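Local coordinates for photosystem II assembly protein Ycf48 (Thermosynechococcus elongatus, PDB 5OJ5) that is a seven-bladed beta-propeller that binds the C-terminal propeptide of D1 and probably acts early in photosystem II assembly and in the replacement of photodamaged D1, at residues L95-S98 against D99-F102; T167-S170 against G171-W174; S207-E210 against P211-A215. One frame throughout, in Å; residues are numbered along the deposited sequence.

Overall arrangement
The three contacts follow one another along a single beta-propeller chain; none nests in another or crosses it. Interaction 1 comes first, in the link from strand 89-90, the last strand of one blade, to strand 101-108, the first of the next. Interaction 2 closes the turn between strands 164-167 and 175-178, the third and fourth strands of the following blade; its centre is about 23 Å from that of interaction 1. One blade further on, interaction 3 occupies the corresponding turn, between strands 205-209 and 217-220, about 21 Å from interaction 2 by centres. Interaction 1 thus joins neighbouring blades, while the other two shape turns within a blade.

Interaction 1 of 3, residues L95-S98 against D99-F102; sequences LDHS and DYRF
Tyr100 OH donates a short hydrogen bond of 2.6 Å to Asp96 OD1, which receives it on its syn lone pair near the plane of the phenol ring. A second bond fixes the imidazole of His97: the backbone N of Asp99 lies in the ring plane, 2.9 Å from ND1, so this nitrogen serves as an acceptor. Water 1 joins the outer ends of the two rings, sitting at the imidazole edge, hydrogen-bonded to His97 NE2 at 3.0 Å and donating to Tyr100 OH.

Between these polar anchors the rings form an offset stack, their centroids 3.9 Å apart and their planes inclined by 15°. His97 CE1 stands over the middle of the phenol. With CG lodged between its backbone N and carbonyl carbon (chi1 62°), His97 folds its ring over Tyr100.

Further out, Leu95 CD1 touches Tyr100 CD2 at 4.0 Å and meets the edge of Phe102 at CZ, 3.9 Å away. Ile120 of strand 120-124 packs on Leu95, Tyr100 and Phe102, and Leu95 also meets an apolar side chain of the bound peptide. The whole is a blade-to-blade connection of a beta-propeller, leading from an outermost strand to the innermost strand of the next blade.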
loop_
_atom_site.group_PDB
_atom_site.type_symbol
_atom_site.label_atom_id
_atom_site.label_comp_id
_atom_site.label_asym_id
_atom_site.label_seq_id
_atom_site.Cartn_x
_atom_site.Cartn_y
_atom_site.Cartn_z
ATOM N N LEU A 95 -21.122 -9.385 -10.392
ATOM C CA LEU A 95 -20.084 -10.297 -10.852
ATOM C C LEU A 95 -20.587 -11.722 -10.711
ATOM O O LEU A 95 -21.692 -11.979 -10.226
ATOM C CB LEU A 95 -18.804 -10.123 -10.027
ATOM C CG LEU A 95 -18.249 -8.724 -9.995
ATOM C CD1 LEU A 95 -17.117 -8.579 -8.971
ATOM C CD2 LEU A 95 -17.730 -8.336 -11.390
ATOM N N ASP A 96 -19.774 -12.682 -11.150
ATOM C CA ASP A 96 -20.206 -14.075 -10.982
ATOM C C ASP A 96 -20.262 -14.520 -9.510
ATOM O O ASP A 96 -21.063 -15.396 -9.168
ATOM C CB ASP A 96 -19.402 -15.020 -11.860
ATOM C CG ASP A 96 -17.936 -14.989 -11.585
ATOM O OD1 ASP A 96 -17.388 -13.966 -11.130
ATOM O OD2 ASP A 96 -17.309 -16.019 -11.890
ATOM N N HIS A 97 -19.437 -13.951 -8.646
ATOM C CA HIS A 97 -19.514 -14.232 -7.219
ATOM C C HIS A 97 -18.895 -13.036 -6.527
ATOM O O HIS A 97 -18.323 -12.166 -7.175
ATOM C CB HIS A 97 -18.813 -15.552 -6.857
ATOM C CG HIS A 97 -17.341 -15.565 -7.156
ATOM N ND1 HIS A 97 -16.404 -15.019 -6.308
ATOM C CD2 HIS A 97 -16.647 -16.129 -8.176
ATOM C CE1 HIS A 97 -15.195 -15.203 -6.819
ATOM N NE2 HIS A 97 -15.317 -15.864 -7.958
ATOM N N SER A 98 -18.979 -13.002 -5.200
ATOM C CA SER A 98 -18.403 -11.903 -4.435
ATOM C C SER A 98 -17.236 -12.324 -3.566
ATOM O O SER A 98 -16.861 -11.576 -2.665
ATOM C CB SER A 98 -19.435 -11.234 -3.551
ATOM O OG SER A 98 -19.942 -12.169 -2.616
ATOM N N ASP A 99 -16.643 -13.480 -3.810
ATOM C CA ASP A 99 -15.510 -13.908 -2.999
ATOM C C ASP A 99 -14.179 -13.256 -3.390
ATOM O O ASP A 99 -13.164 -13.400 -2.680
ATOM C CB ASP A 99 -15.459 -15.435 -2.945
ATOM C CG ASP A 99 -16.643 -16.006 -2.231
ATOM O OD1 ASP A 99 -16.997 -15.469 -1.161
ATOM O OD2 ASP A 99 -17.246 -16.963 -2.741
ATOM N N TYR A 100 -14.154 -12.415 -4.403
ATOM C CA TYR A 100 -12.915 -11.798 -4.863
ATOM C C TYR A 100 -12.293 -10.908 -3.801
ATOM O O TYR A 100 -12.969 -10.129 -3.126
ATOM C CB TYR A 100 -13.199 -10.949 -6.091
ATOM C CG TYR A 100 -13.692 -11.744 -7.283
ATOM C CD1 TYR A 100 -12.780 -12.455 -8.042
ATOM C CD2 TYR A 100 -15.027 -11.738 -7.671
ATOM C CE1 TYR A 100 -13.186 -13.173 -9.191
ATOM C CE2 TYR A 100 -15.432 -12.441 -8.810
ATOM C CZ TYR A 100 -14.502 -13.157 -9.568
ATOM O OH TYR A 100 -14.842 -13.882 -10.676
ATOM N N ARG A 101 -10.995 -11.036 -3.657
ATOM C CA ARG A 101 -10.202 -10.117 -2.854
ATOM C C ARG A 101 -9.676 -9.074 -3.818
ATOM O O ARG A 101 -8.796 -9.373 -4.629
ATOM C CB ARG A 101 -9.072 -10.908 -2.222
ATOM C CG ARG A 101 -8.154 -10.096 -1.390
ATOM C CD ARG A 101 -6.960 -10.966 -0.967
ATOM N NE ARG A 101 -5.955 -10.216 -0.236
ATOM C CZ ARG A 101 -5.973 -9.980 1.076
ATOM N NH1 ARG A 101 -6.930 -10.475 1.876
ATOM N NH2 ARG A 101 -4.988 -9.270 1.610
ATOM N N PHE A 102 -10.223 -7.840 -3.773
ATOM C CA PHE A 102 -9.724 -6.768 -4.622
ATOM C C PHE A 102 -8.500 -6.182 -3.943
ATOM O O PHE A 102 -8.613 -5.510 -2.918
ATOM C CB PHE A 102 -10.783 -5.696 -4.846
ATOM C CG PHE A 102 -11.969 -6.097 -5.692
ATOM C CD1 PHE A 102 -11.953 -7.109 -6.623
ATOM C CD2 PHE A 102 -13.133 -5.348 -5.586
ATOM C CE1 PHE A 102 -13.083 -7.381 -7.396
ATOM C CE2 PHE A 102 -14.217 -5.588 -6.382
ATOM C CZ PHE A 102 -14.192 -6.637 -7.266
HETATM O O HOH W 1 -13.375 -16.757 -10.017
HETATM O O HOH W 2 -19.801 -15.365 -3.573
#

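Interaction 2 of 3, residues T167-S170 against G171-W174; sequences TKDS and GKNW
Thr167 sits on one face of the Trp174 indole, its CB 3.6 Å from the centroid of the six-membered ring of Trp174 and only 4° off the ring normal, a CH-pi contact over the face. CG2 of the threonine reaches over the same ring to the far rim at CH2. From the pyrrole side, NE1 makes a weak hydrogen bond to the carbonyl O of Gly171. The second flat pair is Asp169 and Asn173, whose carboxylate and amide planes are turned 32° apart; Asn173 ND2, in its own amide plane, meets the syn lone pair of Asp169 OD2.

Sequence and geometry identify an Asp box, the BNR motif of the turn between the third and fourth strands of a propeller blade. Asp169 grips Asn173 twice: OD1 accepts the backbone N at 2.9 Å, and OD2 takes ND2 at the same distance of 2.9 Å, in an almost perfectly straight bond. This pair of bonds fixes the carboxylate's rotation. The turn itself is type I', from Asp169 to Lys172, with a weak bond from Lys172 N to Asp169 O. Gly171 has a positive phi at which a CB would be jammed against the carbonyl O of Ser170, so glycine is called for.

Outside the turn, Met121 and Met157 pack on Trp174, while Trp113 touches Thr167, bringing strands of this blade and the preceding one around the motif.

Thr167 OG1 takes part in three bonds, its chi1 of -172° swinging it away from its own N and into the turn. Thr167 OG1 accepts from Asp169 N at 3.3 Å, which makes an ST turn, and from Gly171 N at 3.0 Å, and it donates to Asn173 O at 2.8 Å. That carbonyl also accepts a hydrogen bond from water 3, which accepts from Lys168 N at 2.9 Å.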
loop_
_atom_site.group_PDB
_atom_site.type_symbol
_atom_site.label_atom_id
_atom_site.label_comp_id
_atom_site.label_asym_id
_atom_site.label_seq_id
_atom_site.Cartn_x
_atom_site.Cartn_y
_atom_site.Cartn_z
ATOM N N THR A 167 0.486 -3.310 -20.405
ATOM C CA THR A 167 -0.386 -3.075 -21.548
ATOM C C THR A 167 -0.223 -1.633 -21.989
ATOM O O THR A 167 -0.007 -0.727 -21.170
ATOM C CB THR A 167 -1.882 -3.367 -21.228
ATOM O OG1 THR A 167 -2.661 -3.304 -22.424
ATOM C CG2 THR A 167 -2.466 -2.384 -20.224
ATOM N N LYS A 168 -0.401 -1.435 -23.297
ATOM C CA LYS A 168 -0.468 -0.102 -23.890
ATOM C C LYS A 168 -1.781 0.092 -24.618
ATOM O O LYS A 168 -1.970 1.144 -25.240
ATOM C CB LYS A 168 0.705 0.106 -24.831
ATOM C CG LYS A 168 2.037 0.039 -24.147
ATOM C CD LYS A 168 3.176 0.138 -25.186
ATOM C CE LYS A 168 4.540 0.055 -24.570
ATOM N NZ LYS A 168 5.592 0.075 -25.639
ATOM N N ASP A 169 -2.667 -0.905 -24.619
ATOM C CA ASP A 169 -3.889 -0.838 -25.420
ATOM C C ASP A 169 -5.099 -1.188 -24.565
ATOM O O ASP A 169 -5.998 -1.937 -24.973
ATOM C CB ASP A 169 -3.810 -1.676 -26.692
ATOM C CG ASP A 169 -3.604 -3.176 -26.456
ATOM O OD1 ASP A 169 -3.438 -3.629 -25.316
ATOM O OD2 ASP A 169 -3.610 -3.903 -27.481
ATOM N N SER A 170 -5.130 -0.638 -23.360
ATOM C CA SER A 170 -6.310 -0.720 -22.499
ATOM C C SER A 170 -6.623 -2.154 -22.099
ATOM O O SER A 170 -7.765 -2.499 -21.841
ATOM C CB SER A 170 -7.522 0.005 -23.080
ATOM O OG SER A 170 -7.238 1.354 -23.276
ATOM N N GLY A 171 -5.594 -2.990 -21.995
ATOM C CA GLY A 171 -5.725 -4.331 -21.481
ATOM C C GLY A 171 -6.060 -5.380 -22.519
ATOM O O GLY A 171 -6.225 -6.545 -22.144
ATOM N N LYS A 172 -6.099 -5.031 -23.817
ATOM C CA LYS A 172 -6.345 -6.034 -24.849
ATOM C C LYS A 172 -5.156 -6.973 -24.987
ATOM O O LYS A 172 -5.332 -8.180 -25.177
ATOM C CB LYS A 172 -6.648 -5.348 -26.186
ATOM C CG LYS A 172 -6.891 -6.306 -27.324
ATOM C CD LYS A 172 -7.295 -5.551 -28.591
ATOM C CE LYS A 172 -7.801 -6.513 -29.667
ATOM N NZ LYS A 172 -7.335 -6.137 -31.037
ATOM N N ASN A 173 -3.940 -6.435 -24.910
ATOM C CA ASN A 173 -2.727 -7.222 -25.002
ATOM C C ASN A 173 -1.766 -6.835 -23.894
ATOM O O ASN A 173 -1.668 -5.659 -23.519
ATOM C CB ASN A 173 -2.031 -6.970 -26.325
ATOM C CG ASN A 173 -2.799 -7.527 -27.482
ATOM O OD1 ASN A 173 -2.733 -8.713 -27.747
ATOM N ND2 ASN A 173 -3.543 -6.684 -28.165
ATOM N N TRP A 174 -1.019 -7.817 -23.425
ATOM C CA TRP A 174 -0.078 -7.645 -22.341
ATOM C C TRP A 174 1.271 -8.167 -22.800
ATOM O O TRP A 174 1.367 -9.259 -23.368
ATOM C CB TRP A 174 -0.556 -8.399 -21.097
ATOM C CG TRP A 174 -1.806 -7.817 -20.557
ATOM C CD1 TRP A 174 -3.090 -8.059 -20.983
ATOM C CD2 TRP A 174 -1.916 -6.789 -19.552
ATOM N NE1 TRP A 174 -3.984 -7.303 -20.277
ATOM C CE2 TRP A 174 -3.294 -6.490 -19.409
ATOM C CE3 TRP A 174 -0.982 -6.086 -18.763
ATOM C CZ2 TRP A 174 -3.760 -5.541 -18.507
ATOM C CZ3 TRP A 174 -1.449 -5.134 -17.855
ATOM C CH2 TRP A 174 -2.847 -4.880 -17.726
HETATM O O HOH W 3 -0.466 -3.536 -25.228
#

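Interaction 3 of 3, residues S207-E210 against P211-A215; sequences STWE and PGQTA
Gln213 reaches back along the end of strand 205-209 and bonds to two successive peptide groups. Gln213 OE1 accepts from Glu210 N at 2.8 Å, the donor standing well above the amide's carbonyl plane, and its NE2 gives a longer bond of 3.3 Å to Thr208 O. NE2 also has a weak bond to Ala215 O. Both ends of the amide are therefore held, and the chain, extended beyond CG, spans the mouth of the turn. Trp209 adds a bond from NE1 to Gln213 O at 2.9 Å, again from above the carbonyl plane.

Backbone bonding defines the turn: Gln213 N to Glu210 O, 3.0 Å, closes a type II turn with Pro211 and Gly212 at its corners, glycine carrying the positive phi (100°) that this turn requires.

Two waters bridge polar groups of the two segments. Water 4 donates to Gln213 OE1 and is hydrogen-bonded to Thr208 OG1, which also has a hydrogen bond to His219; water 5 donates to Glu210 OE1 and Pro211 O.

Pro211 packs over one indole face, its N toward the rim and its CD making an off-centre CH-pi contact, 3.7 Å from Trp209 CZ3, while Gln213 CB touches Trp209 CD1. Leu177, Val178 and Tyr196 also meet the tryptophan. Placed between the third and fourth strands, like the Asp box of the preceding blade, this turn belongs to the experimentally identified Arg-rich patch.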
loop_
_atom_site.group_PDB
_atom_site.type_symbol
_atom_site.label_atom_id
_atom_site.label_comp_id
_atom_site.label_asym_id
_atom_site.label_seq_id
_atom_site.Cartn_x
_atom_site.Cartn_y
_atom_site.Cartn_z
ATOM N N SER A 207 13.905 -8.575 -2.922
ATOM C CA SER A 207 14.257 -8.511 -4.329
ATOM C C SER A 207 13.869 -7.142 -4.879
ATOM O O SER A 207 12.900 -6.529 -4.425
ATOM C CB SER A 207 13.587 -9.589 -5.151
ATOM O OG SER A 207 13.937 -10.877 -4.626
ATOM N N THR A 208 14.614 -6.675 -5.877
ATOM C CA THR A 208 14.304 -5.428 -6.565
ATOM C C THR A 208 14.192 -5.649 -8.067
ATOM O O THR A 208 14.809 -6.563 -8.631
ATOM C CB THR A 208 15.346 -4.335 -6.268
ATOM O OG1 THR A 208 16.641 -4.795 -6.667
ATOM C CG2 THR A 208 15.385 -3.949 -4.791
ATOM N N TRP A 209 13.422 -4.777 -8.707
ATOM C CA TRP A 209 13.319 -4.803 -10.166
ATOM C C TRP A 209 13.190 -3.387 -10.662
ATOM O O TRP A 209 12.502 -2.579 -10.056
ATOM C CB TRP A 209 12.101 -5.624 -10.618
ATOM C CG TRP A 209 11.947 -5.616 -12.128
ATOM C CD1 TRP A 209 12.578 -6.421 -13.004
ATOM C CD2 TRP A 209 11.139 -4.709 -12.898
ATOM N NE1 TRP A 209 12.185 -6.091 -14.300
ATOM C CE2 TRP A 209 11.288 -5.063 -14.244
ATOM C CE3 TRP A 209 10.288 -3.661 -12.563
ATOM C CZ2 TRP A 209 10.619 -4.380 -15.276
ATOM C CZ3 TRP A 209 9.627 -2.988 -13.586
ATOM C CH2 TRP A 209 9.794 -3.368 -14.904
ATOM N N GLU A 210 13.812 -3.099 -11.798
ATOM C CA GLU A 210 13.568 -1.839 -12.484
ATOM C C GLU A 210 13.445 -2.112 -13.965
ATOM O O GLU A 210 13.985 -3.096 -14.470
ATOM C CB GLU A 210 14.656 -0.795 -12.257
ATOM C CG GLU A 210 15.982 -1.191 -12.686
ATOM C CD GLU A 210 16.947 -0.045 -12.449
ATOM O OE1 GLU A 210 16.807 1.032 -13.082
ATOM O OE2 GLU A 210 17.822 -0.216 -11.592
ATOM N N PRO A 211 12.762 -1.219 -14.694
ATOM C CA PRO A 211 12.578 -1.387 -16.134
ATOM C C PRO A 211 13.904 -1.652 -16.803
ATOM O O PRO A 211 14.923 -1.019 -16.483
ATOM C CB PRO A 211 11.996 -0.041 -16.560
ATOM C CG PRO A 211 11.197 0.368 -15.385
ATOM C CD PRO A 211 11.942 -0.125 -14.163
ATOM N N GLY A 212 13.881 -2.582 -17.748
ATOM C CA GLY A 212 15.056 -3.011 -18.424
ATOM C C GLY A 212 15.610 -4.311 -17.907
ATOM O O GLY A 212 16.253 -5.043 -18.654
ATOM N N GLN A 213 15.377 -4.613 -16.630
ATOM C CA GLN A 213 15.844 -5.867 -16.066
ATOM C C GLN A 213 14.927 -6.990 -16.541
ATOM O O GLN A 213 13.708 -6.815 -16.644
ATOM C CB GLN A 213 15.745 -5.792 -14.543
ATOM C CG GLN A 213 16.974 -5.546 -13.722
ATOM C CD GLN A 213 16.565 -5.403 -12.218
ATOM O OE1 GLN A 213 16.345 -4.309 -11.776
ATOM N NE2 GLN A 213 16.432 -6.529 -11.450
ATOM N N THR A 214 15.489 -8.163 -16.787
ATOM C CA THR A 214 14.626 -9.262 -17.195
ATOM C C THR A 214 14.202 -10.177 -16.059
ATOM O O THR A 214 13.406 -11.085 -16.294
ATOM C CB THR A 214 15.252 -10.090 -18.313
ATOM O OG1 THR A 214 16.448 -10.705 -17.826
ATOM C CG2 THR A 214 15.558 -9.225 -19.499
ATOM N N ALA A 215 14.698 -9.955 -14.848
ATOM C CA ALA A 215 14.359 -10.768 -13.698
ATOM C C ALA A 215 14.544 -9.892 -12.473
ATOM O O ALA A 215 15.272 -8.900 -12.515
ATOM C CB ALA A 215 15.284 -11.992 -13.594
HETATM O O HOH W 4 17.019 -4.157 -9.279
HETATM O O HOH W 5 15.153 1.504 -15.237
#